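Local atomic coordinates of lipopolysaccharide biosynthesis protein wbpB (Thermus thermophilus, PDB entry 3O9Z), a protein that binds NAD and 2-oxoglutarate and probably acts as a sugar-nucleotide dehydrogenase in the biosynthesis of 2,3-diacetamido-2,3-dideoxy-D-mannuronic acid. Residues A[114-119]-A[279-284]; A[154-159]-A[247-252]; A[10-15]-A[38-43]. One frame throughout, in Å; residues are numbered along the deposited sequence.

Interaction 1. Residues A[114-119]-A[279-284]; sequences RLKELE and FGLDEA
Leu281 puts its CD1 methyl among three side chains of helix 109-122: Leu115, Lys116 and Glu119. Packing is tight here. Lys116 CD lies 3.4 Å from Leu281 CD1, closer than usual for two carbons. The two side chains slide past each other in opposite directions. Leu115 crosses Leu281 at about a right angle, with Leu115 CB 3.9 Å from Leu281 CD1. Glu119 comes tip to tip, and its CD carbon is 3.4 Å from Leu281 CD1. Leu281 also touches Leu105 and Val126, so it packs against the Rossmann domain. Segment 279-284 is where the chain returns to that domain after the C-terminal sheet. Phe279 pairs with Thr128 at the edge of the NAD-binding sheet. Gly280 then takes the N-cap position of helix 281-294.

At this helix start a water bridges the segments. It donates to Glu119 OE2 at 2.7 Å and accepts from Leu281 N. The same OE2 also takes a hydrogen bond from Val126 N and forms a salt bridge with Arg125 NE. An alanine in place of Glu119 would probably leave Arg125 without this partner, deprive the bridging water of its acceptor and open a gap beside Leu281 CD1.

The solvent side is looser and rests on one ion pair. Lys116 bends at chi2 (-70°), which turns CD over Leu281, and bends again at chi3. Its NZ reaches Asp282 OD1 at 3.0 Å, on the syn side but 34° out of the carboxylate plane. Both of these residues are exposed.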
loop_
_atom_site.group_PDB
_atom_site.type_symbol
_atom_site.label_atom_id
_atom_site.label_comp_id
_atom_site.label_asym_id
_atom_site.label_seq_id
_atom_site.Cartn_x
_atom_site.Cartn_y
_atom_site.Cartn_z
ATOM N N ARG A 114 -12.489 -5.418 27.418
ATOM C CA ARG A 114 -12.696 -4.004 27.173
ATOM C C ARG A 114 -13.961 -3.829 26.363
ATOM O O ARG A 114 -14.738 -2.881 26.593
ATOM C CB ARG A 114 -11.488 -3.377 26.470
ATOM C CG ARG A 114 -10.146 -3.372 27.160
ATOM C CD ARG A 114 -10.042 -2.400 28.330
ATOM N NE ARG A 114 -9.011 -2.848 29.272
ATOM C CZ ARG A 114 -8.587 -2.153 30.326
ATOM N NH1 ARG A 114 -9.096 -0.957 30.590
ATOM N NH2 ARG A 114 -7.645 -2.654 31.117
ATOM N N LEU A 115 -14.232 -4.705 25.388
ATOM C CA LEU A 115 -15.484 -4.694 24.662
ATOM C C LEU A 115 -16.738 -4.867 25.496
ATOM O O LEU A 115 -17.727 -4.189 25.256
ATOM C CB LEU A 115 -15.471 -5.620 23.419
ATOM C CG LEU A 115 -14.481 -5.358 22.289
ATOM C CD1 LEU A 115 -14.829 -6.431 21.206
ATOM C CD2 LEU A 115 -14.731 -3.930 21.742
ATOM N N LYS A 116 -16.632 -5.668 26.556
ATOM C CA LYS A 116 -17.745 -5.775 27.487
ATOM C C LYS A 116 -18.023 -4.412 28.145
ATOM O O LYS A 116 -19.152 -3.968 28.227
ATOM C CB LYS A 116 -17.422 -6.865 28.522
ATOM C CG LYS A 116 -17.484 -8.283 27.969
ATOM C CD LYS A 116 -18.898 -8.717 27.642
ATOM C CE LYS A 116 -19.664 -9.089 28.915
ATOM N NZ LYS A 116 -20.994 -9.701 28.606
ATOM N N GLU A 117 -16.953 -3.723 28.538
ATOM C CA GLU A 117 -17.120 -2.388 29.155
ATOM C C GLU A 117 -17.786 -1.439 28.157
ATOM O O GLU A 117 -18.596 -0.575 28.536
ATOM C CB GLU A 117 -15.756 -1.838 29.598
ATOM C CG GLU A 117 -15.202 -2.606 30.800
ATOM C CD GLU A 117 -13.818 -2.152 31.229
ATOM O OE1 GLU A 117 -13.290 -1.168 30.659
ATOM O OE2 GLU A 117 -13.278 -2.769 32.174
ATOM N N LEU A 118 -17.390 -1.520 26.882
ATOM C CA LEU A 118 -17.815 -0.509 25.930
ATOM C C LEU A 118 -19.240 -0.818 25.467
ATOM O O LEU A 118 -20.024 0.078 25.115
ATOM C CB LEU A 118 -16.812 -0.475 24.766
ATOM C CG LEU A 118 -15.512 0.245 25.141
ATOM C CD1 LEU A 118 -14.392 0.037 24.100
ATOM C CD2 LEU A 118 -15.823 1.727 25.340
ATOM N N GLU A 119 -19.636 -2.080 25.520
ATOM C CA GLU A 119 -21.032 -2.454 25.250
ATOM C C GLU A 119 -21.906 -1.802 26.360
ATOM O O GLU A 119 -22.981 -1.307 26.057
ATOM C CB GLU A 119 -21.208 -3.970 25.401
ATOM C CG GLU A 119 -20.895 -4.807 24.138
ATOM C CD GLU A 119 -21.443 -6.239 24.227
ATOM O OE1 GLU A 119 -21.692 -6.758 25.356
ATOM O OE2 GLU A 119 -21.683 -6.846 23.165
ATOM N N PHE A 279 -23.946 -14.750 18.075
ATOM C CA PHE A 279 -22.867 -15.188 18.938
ATOM C C PHE A 279 -22.089 -14.002 19.453
ATOM O O PHE A 279 -21.358 -13.356 18.683
ATOM C CB PHE A 279 -21.973 -16.181 18.173
ATOM C CG PHE A 279 -22.777 -17.210 17.447
ATOM C CD1 PHE A 279 -23.598 -18.092 18.160
ATOM C CD2 PHE A 279 -22.748 -17.300 16.072
ATOM C CE1 PHE A 279 -24.394 -19.011 17.509
ATOM C CE2 PHE A 279 -23.560 -18.208 15.408
ATOM C CZ PHE A 279 -24.383 -19.102 16.140
ATOM N N GLY A 280 -22.263 -13.675 20.728
ATOM C CA GLY A 280 -21.685 -12.494 21.315
ATOM C C GLY A 280 -20.377 -12.710 22.039
ATOM O O GLY A 280 -19.749 -13.790 21.858
ATOM N N LEU A 281 -19.925 -11.731 22.811
ATOM C CA LEU A 281 -18.679 -11.783 23.521
ATOM C C LEU A 281 -18.641 -13.015 24.418
ATOM O O LEU A 281 -17.611 -13.667 24.525
ATOM C CB LEU A 281 -18.463 -10.506 24.356
ATOM C CG LEU A 281 -18.442 -9.246 23.482
ATOM C CD1 LEU A 281 -18.493 -7.947 24.326
ATOM C CD2 LEU A 281 -17.143 -9.236 22.721
ATOM N N ASP A 282 -19.731 -13.242 25.139
ATOM C CA ASP A 282 -19.738 -14.363 26.083
ATOM C C ASP A 282 -19.565 -15.706 25.363
ATOM O O ASP A 282 -18.929 -16.603 25.932
ATOM C CB ASP A 282 -21.041 -14.397 26.884
ATOM C CG ASP A 282 -21.158 -13.237 27.861
ATOM O OD1 ASP A 282 -20.165 -12.530 28.134
ATOM O OD2 ASP A 282 -22.278 -13.084 28.387
ATOM N N GLU A 283 -20.183 -15.892 24.202
ATOM C CA GLU A 283 -20.075 -17.107 23.394
ATOM C C GLU A 283 -18.671 -17.260 22.818
ATOM O O GLU A 283 -18.104 -18.351 22.818
ATOM C CB GLU A 283 -21.096 -17.135 22.267
ATOM C CG GLU A 283 -22.514 -17.453 22.728
ATOM C CD GLU A 283 -23.221 -16.278 23.394
ATOM O OE1 GLU A 283 -24.104 -16.540 24.242
ATOM O OE2 GLU A 283 -22.920 -15.093 23.113
ATOM N N ALA A 284 -18.080 -16.159 22.373
ATOM C CA ALA A 284 -16.802 -16.250 21.642
ATOM C C ALA A 284 -15.572 -16.319 22.537
ATOM O O ALA A 284 -14.435 -16.682 22.137
ATOM C CB ALA A 284 -16.695 -14.997 20.716
HETATM O O HOH W 1 -21.986 -9.515 22.594
#

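Interaction 2. Residues A[154-159]-A[247-252]; sequences VVLTYV and RSIAVD. With AKG (2-oxoglutaric acid), chain F.
Tyr158 and Arg247 face each other as a non-hydrogen-bonded pair of antiparallel strands and meet the same carboxylate of 2-oxoglutarate. From Arg247 CB, CG is set anti to the carbonyl carbon (chi1 -57°). Arg247 CG lies over the centre of the Tyr158 ring, 4.0 Å from the centroid, in a CH-pi contact. Beyond CG the chain runs extended. Arg247 CD comes 3.7 Å from Tyr158 CZ. Arg247 NE donates to O4 of the ligand at 2.9 Å, and Arg247 NH2 donates to O3 of the ligand at 3.0 Å. NH1 turns to Ser259 OG. The guanidinium stands 73° from the plane of the Tyr158 ring. Tyr158 OH donates to ligand O4 at 2.6 Å, so two donors grip that oxygen, with a weak third from Arg247 NH2. The pair holds one carboxylate of the ligand; Lys103, Thr160, Arg162 and His187 also hydrogen-bond the ligand.

Further along, the backbones are joined at two hydrogen-bonded pairs, Thr157 with Ser248 and Val155 with Ala250. The side chains of these four residues point to one face of the sheet. The Ser248 N to Thr157 O bond measures 2.8 Å. A water donates to Val155 O and Ser248 OG and also bonds Thr157 OG1; these hydroxyls have further partners in His308 and Glu255.

The other face carries Val154, Leu156, Tyr158, Arg247, Ile249 and Val251. Away from the ligand it is apolar: Leu156 CD2 is 3.7 Å from Ile249 CB, and Val154 CG1 also touches Ile249. Helix 186-196 packs on this face through Phe188 and Leu195, and helix 136-146 through Leu138, Leu141 and Leu145. Within the C-terminal sheet, strand 152-160 lies between strands 221-228 and 245-251.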
loop_
_atom_site.group_PDB
_atom_site.type_symbol
_atom_site.label_atom_id
_atom_site.label_comp_id
_atom_site.label_asym_id
_atom_site.label_seq_id
_atom_site.Cartn_x
_atom_site.Cartn_y
_atom_site.Cartn_z
ATOM N N VAL A 154 -12.241 -37.449 22.199
ATOM C CA VAL A 154 -12.509 -36.814 20.899
ATOM C C VAL A 154 -11.195 -36.680 20.141
ATOM O O VAL A 154 -10.163 -36.337 20.736
ATOM C CB VAL A 154 -13.058 -35.393 21.127
ATOM C CG1 VAL A 154 -13.250 -34.698 19.746
ATOM C CG2 VAL A 154 -14.388 -35.416 21.871
ATOM N N VAL A 155 -11.233 -36.954 18.843
ATOM C CA VAL A 155 -10.098 -36.668 17.977
ATOM C C VAL A 155 -10.592 -35.648 16.964
ATOM O O VAL A 155 -11.563 -35.894 16.238
ATOM C CB VAL A 155 -9.607 -37.930 17.252
ATOM C CG1 VAL A 155 -8.507 -37.565 16.277
ATOM C CG2 VAL A 155 -9.087 -38.943 18.273
ATOM N N LEU A 156 -9.945 -34.490 16.918
ATOM C CA LEU A 156 -10.349 -33.400 16.007
ATOM C C LEU A 156 -9.210 -33.261 15.018
ATOM O O LEU A 156 -8.046 -33.081 15.408
ATOM C CB LEU A 156 -10.404 -32.083 16.809
ATOM C CG LEU A 156 -11.113 -30.899 16.167
ATOM C CD1 LEU A 156 -10.377 -30.352 14.953
ATOM C CD2 LEU A 156 -12.600 -31.201 15.866
ATOM N N THR A 157 -9.526 -33.401 13.726
ATOM C CA THR A 157 -8.526 -33.261 12.672
ATOM C C THR A 157 -9.016 -32.220 11.683
ATOM O O THR A 157 -10.175 -32.261 11.249
ATOM C CB THR A 157 -8.393 -34.600 11.922
ATOM O OG1 THR A 157 -8.111 -35.628 12.879
ATOM C CG2 THR A 157 -7.212 -34.545 10.936
ATOM N N TYR A 158 -8.193 -31.205 11.438
ATOM C CA TYR A 158 -8.654 -30.025 10.706
ATOM C C TYR A 158 -7.572 -29.662 9.702
ATOM O O TYR A 158 -6.558 -29.036 10.059
ATOM C CB TYR A 158 -8.909 -28.869 11.704
ATOM C CG TYR A 158 -9.831 -27.805 11.166
ATOM C CD1 TYR A 158 -9.387 -26.846 10.248
ATOM C CD2 TYR A 158 -11.172 -27.801 11.527
ATOM C CE1 TYR A 158 -10.269 -25.859 9.777
ATOM C CE2 TYR A 158 -12.063 -26.858 11.038
ATOM C CZ TYR A 158 -11.610 -25.888 10.178
ATOM O OH TYR A 158 -12.470 -24.931 9.671
ATOM N N VAL A 159 -7.773 -30.036 8.448
ATOM C CA VAL A 159 -6.770 -29.823 7.408
ATOM C C VAL A 159 -7.474 -29.025 6.325
ATOM O O VAL A 159 -8.544 -29.396 5.840
ATOM C CB VAL A 159 -6.288 -31.153 6.793
ATOM C CG1 VAL A 159 -5.237 -30.837 5.756
ATOM C CG2 VAL A 159 -5.682 -32.075 7.851
ATOM N N ARG A 247 -12.083 -32.053 7.502
ATOM C CA ARG A 247 -12.503 -31.422 8.745
ATOM C C ARG A 247 -13.383 -32.382 9.502
ATOM O O ARG A 247 -14.533 -32.623 9.106
ATOM C CB ARG A 247 -13.230 -30.090 8.513
ATOM C CG ARG A 247 -12.441 -29.038 7.723
ATOM C CD ARG A 247 -13.360 -27.815 7.527
ATOM N NE ARG A 247 -12.821 -26.804 6.621
ATOM C CZ ARG A 247 -13.120 -26.717 5.328
ATOM N NH1 ARG A 247 -13.864 -27.674 4.760
ATOM N NH2 ARG A 247 -12.663 -25.699 4.601
ATOM N N SER A 248 -12.812 -32.983 10.543
ATOM C CA SER A 248 -13.400 -34.180 11.150
ATOM C C SER A 248 -13.424 -34.033 12.667
ATOM O O SER A 248 -12.425 -33.645 13.290
ATOM C CB SER A 248 -12.557 -35.411 10.795
ATOM O OG SER A 248 -12.820 -36.485 11.682
ATOM N N ILE A 249 -14.573 -34.330 13.268
ATOM C CA ILE A 249 -14.657 -34.522 14.723
ATOM C C ILE A 249 -15.092 -35.957 14.987
ATOM O O ILE A 249 -16.160 -36.414 14.523
ATOM C CB ILE A 249 -15.511 -33.466 15.438
ATOM C CG1 ILE A 249 -15.487 -33.715 16.954
ATOM C CG2 ILE A 249 -16.948 -33.432 14.908
ATOM C CD1 ILE A 249 -16.064 -32.545 17.755
ATOM N N ALA A 250 -14.257 -36.705 15.705
ATOM C CA ALA A 250 -14.580 -38.113 16.020
ATOM C C ALA A 250 -14.807 -38.249 17.516
ATOM O O ALA A 250 -13.907 -37.974 18.313
ATOM C CB ALA A 250 -13.461 -39.053 15.551
ATOM N N VAL A 251 -16.027 -38.609 17.913
ATOM C CA VAL A 251 -16.392 -38.602 19.324
ATOM C C VAL A 251 -16.660 -40.051 19.735
ATOM O O VAL A 251 -17.535 -40.722 19.179
ATOM C CB VAL A 251 -17.670 -37.784 19.584
ATOM C CG1 VAL A 251 -18.062 -37.863 21.051
ATOM C CG2 VAL A 251 -17.475 -36.323 19.126
ATOM N N ASP A 252 -15.867 -40.531 20.687
ATOM C CA ASP A 252 -15.955 -41.913 21.152
ATOM C C ASP A 252 -15.939 -42.867 19.947
ATOM O O ASP A 252 -16.728 -43.816 19.909
ATOM C CB ASP A 252 -17.256 -42.099 21.949
ATOM C CG ASP A 252 -17.190 -41.533 23.364
ATOM O OD1 ASP A 252 -16.183 -40.891 23.753
ATOM O OD2 ASP A 252 -18.180 -41.756 24.103
HETATM C C1 AKG F . -10.062 -18.784 6.915
HETATM O O1 AKG F . -9.419 -19.108 5.882
HETATM O O2 AKG F . -9.818 -17.742 7.532
HETATM C C2 AKG F . -11.203 -19.538 7.389
HETATM O O5 AKG F . -11.787 -19.153 8.399
HETATM C C3 AKG F . -11.645 -20.788 6.676
HETATM C C4 AKG F . -10.990 -21.978 7.375
HETATM C C5 AKG F . -11.202 -23.296 6.658
HETATM O O3 AKG F . -11.018 -23.359 5.427
HETATM O O4 AKG F . -11.556 -24.286 7.303
HETATM O O HOH W 2 -10.856 -36.659 13.609
#

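Interaction 3. Residues A[10-15]-A[38-43]; sequences GLAGYI and TNVGLV. With NAD (nicotinamide-adenine-dinucleotide), chain E.
Leu11 and Ala12 meet Val40 and Val43 in a small, buried apolar contact between two loops of the Rossmann fold. Leu11 and Ala12 belong to the glycine-rich loop between strand 5-9 and helix 16-25. Val40, and Val43 in a short 3-10 turn, lie in the connection from strand 29-34 to strand 51-53. Leu11 CG is anti to the backbone N (chi1 179°), which brings it beside Val40 CB. The Leu11 side chain crosses both valines at about a right angle. Leu11 CD2 is 3.7 Å from Val40 CB and 3.9 Å from Val43 CB. Phe52 also touches Leu11 and Val40. Ala12 CB is 3.5 Å from Val40 CG1.

On its other side, the 10-15 loop holds the dinucleotide. A type I turn from Gly10 to Gly13 leads to two backbone N-H groups that bind the pyrophosphate. Ile15 N donates to O2N of NAD at 2.9 Å. Gly13 leaves room for the ribose-phosphate link, since a CB there would clash with O5B. Trp165 of the second subunit packs on Val40 and Val43. At the pyrophosphate, the Tyr14 N-H points almost straight at O1A of NAD, with N 2.8 Å away and an angle of 178° at the hydrogen.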
loop_
_atom_site.group_PDB
_atom_site.type_symbol
_atom_site.label_atom_id
_atom_site.label_comp_id
_atom_site.label_asym_id
_atom_site.label_seq_id
_atom_site.Cartn_x
_atom_site.Cartn_y
_atom_site.Cartn_z
ATOM N N GLY A 10 -13.594 -4.310 4.632
ATOM C CA GLY A 10 -12.892 -5.427 3.991
ATOM C C GLY A 10 -13.510 -5.828 2.662
ATOM O O GLY A 10 -13.359 -6.994 2.242
ATOM N N LEU A 11 -14.179 -4.898 1.976
ATOM C CA LEU A 11 -14.966 -5.224 0.781
ATOM C C LEU A 11 -14.175 -5.929 -0.354
ATOM O O LEU A 11 -14.755 -6.668 -1.119
ATOM C CB LEU A 11 -15.542 -3.911 0.206
ATOM C CG LEU A 11 -16.382 -4.009 -1.065
ATOM C CD1 LEU A 11 -17.649 -4.843 -0.919
ATOM C CD2 LEU A 11 -16.725 -2.593 -1.533
ATOM N N ALA A 12 -12.876 -5.642 -0.448
ATOM C CA ALA A 12 -12.096 -6.197 -1.583
ATOM C C ALA A 12 -11.640 -7.630 -1.353
ATOM O O ALA A 12 -10.998 -8.225 -2.233
ATOM C CB ALA A 12 -10.894 -5.332 -1.813
ATOM N N GLY A 13 -11.922 -8.179 -0.178
ATOM C CA GLY A 13 -11.232 -9.376 0.235
ATOM C C GLY A 13 -11.907 -10.631 -0.238
ATOM O O GLY A 13 -13.001 -10.637 -0.835
ATOM N N TYR A 14 -11.233 -11.743 0.025
ATOM C CA TYR A 14 -11.801 -13.031 -0.313
ATOM C C TYR A 14 -13.192 -13.332 0.243
ATOM O O TYR A 14 -14.056 -13.862 -0.460
ATOM C CB TYR A 14 -10.850 -14.154 0.129
ATOM C CG TYR A 14 -11.485 -15.503 -0.056
ATOM C CD1 TYR A 14 -11.955 -16.188 1.048
ATOM C CD2 TYR A 14 -11.521 -16.123 -1.316
ATOM C CE1 TYR A 14 -12.574 -17.423 0.907
ATOM C CE2 TYR A 14 -12.151 -17.377 -1.458
ATOM C CZ TYR A 14 -12.633 -18.014 -0.336
ATOM O OH TYR A 14 -13.253 -19.241 -0.450
ATOM N N ILE A 15 -13.431 -13.076 1.524
ATOM C CA ILE A 15 -14.685 -13.497 2.146
ATOM C C ILE A 15 -15.788 -12.450 1.949
ATOM O O ILE A 15 -16.973 -12.792 2.110
ATOM C CB ILE A 15 -14.523 -13.772 3.670
ATOM C CG1 ILE A 15 -15.585 -14.754 4.188
ATOM C CG2 ILE A 15 -14.487 -12.436 4.477
ATOM C CD1 ILE A 15 -15.538 -16.129 3.512
ATOM N N THR A 38 -8.749 -0.973 -3.634
ATOM C CA THR A 38 -9.902 -0.569 -4.422
ATOM C C THR A 38 -10.314 -1.599 -5.464
ATOM O O THR A 38 -11.160 -1.296 -6.334
ATOM C CB THR A 38 -9.683 0.753 -5.150
ATOM O OG1 THR A 38 -8.642 0.531 -6.109
ATOM C CG2 THR A 38 -9.208 1.859 -4.236
ATOM N N ASN A 39 -9.752 -2.805 -5.337
ATOM C CA ASN A 39 -10.200 -3.888 -6.200
ATOM C C ASN A 39 -11.522 -4.530 -5.819
ATOM O O ASN A 39 -11.581 -5.670 -5.364
ATOM C CB ASN A 39 -9.029 -4.894 -6.434
ATOM C CG ASN A 39 -8.530 -5.576 -5.166
ATOM O OD1 ASN A 39 -8.178 -6.756 -5.201
ATOM N ND2 ASN A 39 -8.395 -4.850 -4.092
ATOM N N VAL A 40 -12.576 -3.713 -5.873
ATOM C CA VAL A 40 -13.868 -4.006 -5.263
ATOM C C VAL A 40 -14.997 -3.971 -6.269
ATOM O O VAL A 40 -16.182 -3.993 -5.914
ATOM C CB VAL A 40 -14.178 -2.996 -4.136
ATOM C CG1 VAL A 40 -13.094 -2.968 -3.070
ATOM C CG2 VAL A 40 -14.407 -1.567 -4.712
ATOM N N GLY A 41 -14.676 -3.964 -7.558
ATOM C CA GLY A 41 -15.737 -3.833 -8.583
ATOM C C GLY A 41 -16.908 -4.806 -8.547
ATOM O O GLY A 41 -18.001 -4.545 -9.064
ATOM N N LEU A 42 -16.708 -5.953 -7.904
ATOM C CA LEU A 42 -17.792 -6.885 -7.684
ATOM C C LEU A 42 -18.992 -6.257 -6.986
ATOM O O LEU A 42 -20.108 -6.732 -7.144
ATOM C CB LEU A 42 -17.339 -8.084 -6.843
ATOM C CG LEU A 42 -17.602 -9.473 -7.408
ATOM C CD1 LEU A 42 -17.457 -10.489 -6.264
ATOM C CD2 LEU A 42 -18.959 -9.585 -8.077
ATOM N N VAL A 43 -18.761 -5.216 -6.201
ATOM C CA VAL A 43 -19.808 -4.656 -5.341
ATOM C C VAL A 43 -20.979 -4.094 -6.167
ATOM O O VAL A 43 -22.136 -4.109 -5.723
ATOM C CB VAL A 43 -19.248 -3.585 -4.374
ATOM C CG1 VAL A 43 -18.794 -2.292 -5.096
ATOM C CG2 VAL A 43 -20.308 -3.165 -3.342
HETATM P PA NAD E . -8.249 -10.992 2.506
HETATM O O1A NAD E . -8.715 -11.641 1.257
HETATM O O2A NAD E . -6.763 -10.712 2.780
HETATM O O5B NAD E . -9.085 -9.652 2.492
HETATM C C5B NAD E . -8.791 -8.765 3.535
HETATM C C4B NAD E . -9.325 -7.367 3.139
HETATM O O4B NAD E . -9.224 -6.442 4.253
HETATM C C3B NAD E . -8.403 -6.782 2.034
HETATM O O3B NAD E . -9.158 -6.407 0.863
HETATM C C2B NAD E . -7.685 -5.601 2.709
HETATM O O2B NAD E . -7.359 -4.513 1.833
HETATM C C1B NAD E . -8.827 -5.187 3.685
HETATM N N9A NAD E . -8.295 -4.318 4.768
HETATM C C8A NAD E . -7.056 -4.096 5.287
HETATM N N7A NAD E . -7.101 -3.160 6.233
HETATM C C5A NAD E . -8.388 -2.685 6.281
HETATM C C6A NAD E . -9.078 -1.673 7.051
HETATM N N6A NAD E . -8.387 -0.898 7.943
HETATM N N1A NAD E . -10.372 -1.597 6.766
HETATM C C2A NAD E . -11.114 -2.293 5.915
HETATM N N3A NAD E . -10.483 -3.229 5.160
HETATM C C4A NAD E . -9.177 -3.419 5.381
HETATM O O3 NAD E . -8.789 -11.840 3.750
HETATM P PN NAD E . -10.091 -12.679 3.957
HETATM O O1N NAD E . -9.764 -14.154 3.726
HETATM O O2N NAD E . -11.236 -12.060 3.206
HETATM O O5D NAD E . -10.294 -12.633 5.541
HETATM C C5D NAD E . -11.027 -11.515 5.976
HETATM C C4D NAD E . -11.543 -11.871 7.382
HETATM O O4D NAD E . -12.529 -12.908 7.174
HETATM C C3D NAD E . -10.501 -12.407 8.374
HETATM O O3D NAD E . -10.965 -12.005 9.702
HETATM C C2D NAD E . -10.714 -13.924 8.248
HETATM O O2D NAD E . -10.389 -14.618 9.442
HETATM C C1D NAD E . -12.197 -14.105 7.900
HETATM N N1N NAD E . -12.468 -15.322 7.136
HETATM C C2N NAD E . -13.444 -16.119 7.516
HETATM C C3N NAD E . -13.805 -17.282 6.867
HETATM C C7N NAD E . -14.878 -18.080 7.487
HETATM O O7N NAD E . -15.725 -17.569 8.250
HETATM N N7N NAD E . -14.939 -19.335 7.059
HETATM C C4N NAD E . -13.088 -17.614 5.709
HETATM C C5N NAD E . -12.119 -16.705 5.283
HETATM C C6N NAD E . -11.813 -15.542 5.986
HETATM O O HOH W 3 -10.868 -8.114 -4.820
#

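Interactions 1 and 3 both belong to the NAD-binding domain, with centres about 28 Å apart. Interaction 2 lies in the C-terminal sheet and is nested in the loop closed by interaction 1. None touches another. Interactions 2 and 3 are buried, while interaction 1 is buried on one side only and ends in an exposed ion pair. The chemistry follows: strand pairing and a ligand carboxylate in interaction 2, apolar loop packing beside a cofactor in interaction 3, and helix packing with a charged rim in interaction 1. Tyr158 and Arg247 of interaction 2 bind 2-oxoglutarate, and segment 10-15 binds NAD. Interaction 1 is more remote, with the side chain of Leu115 about 13 Å from NAD.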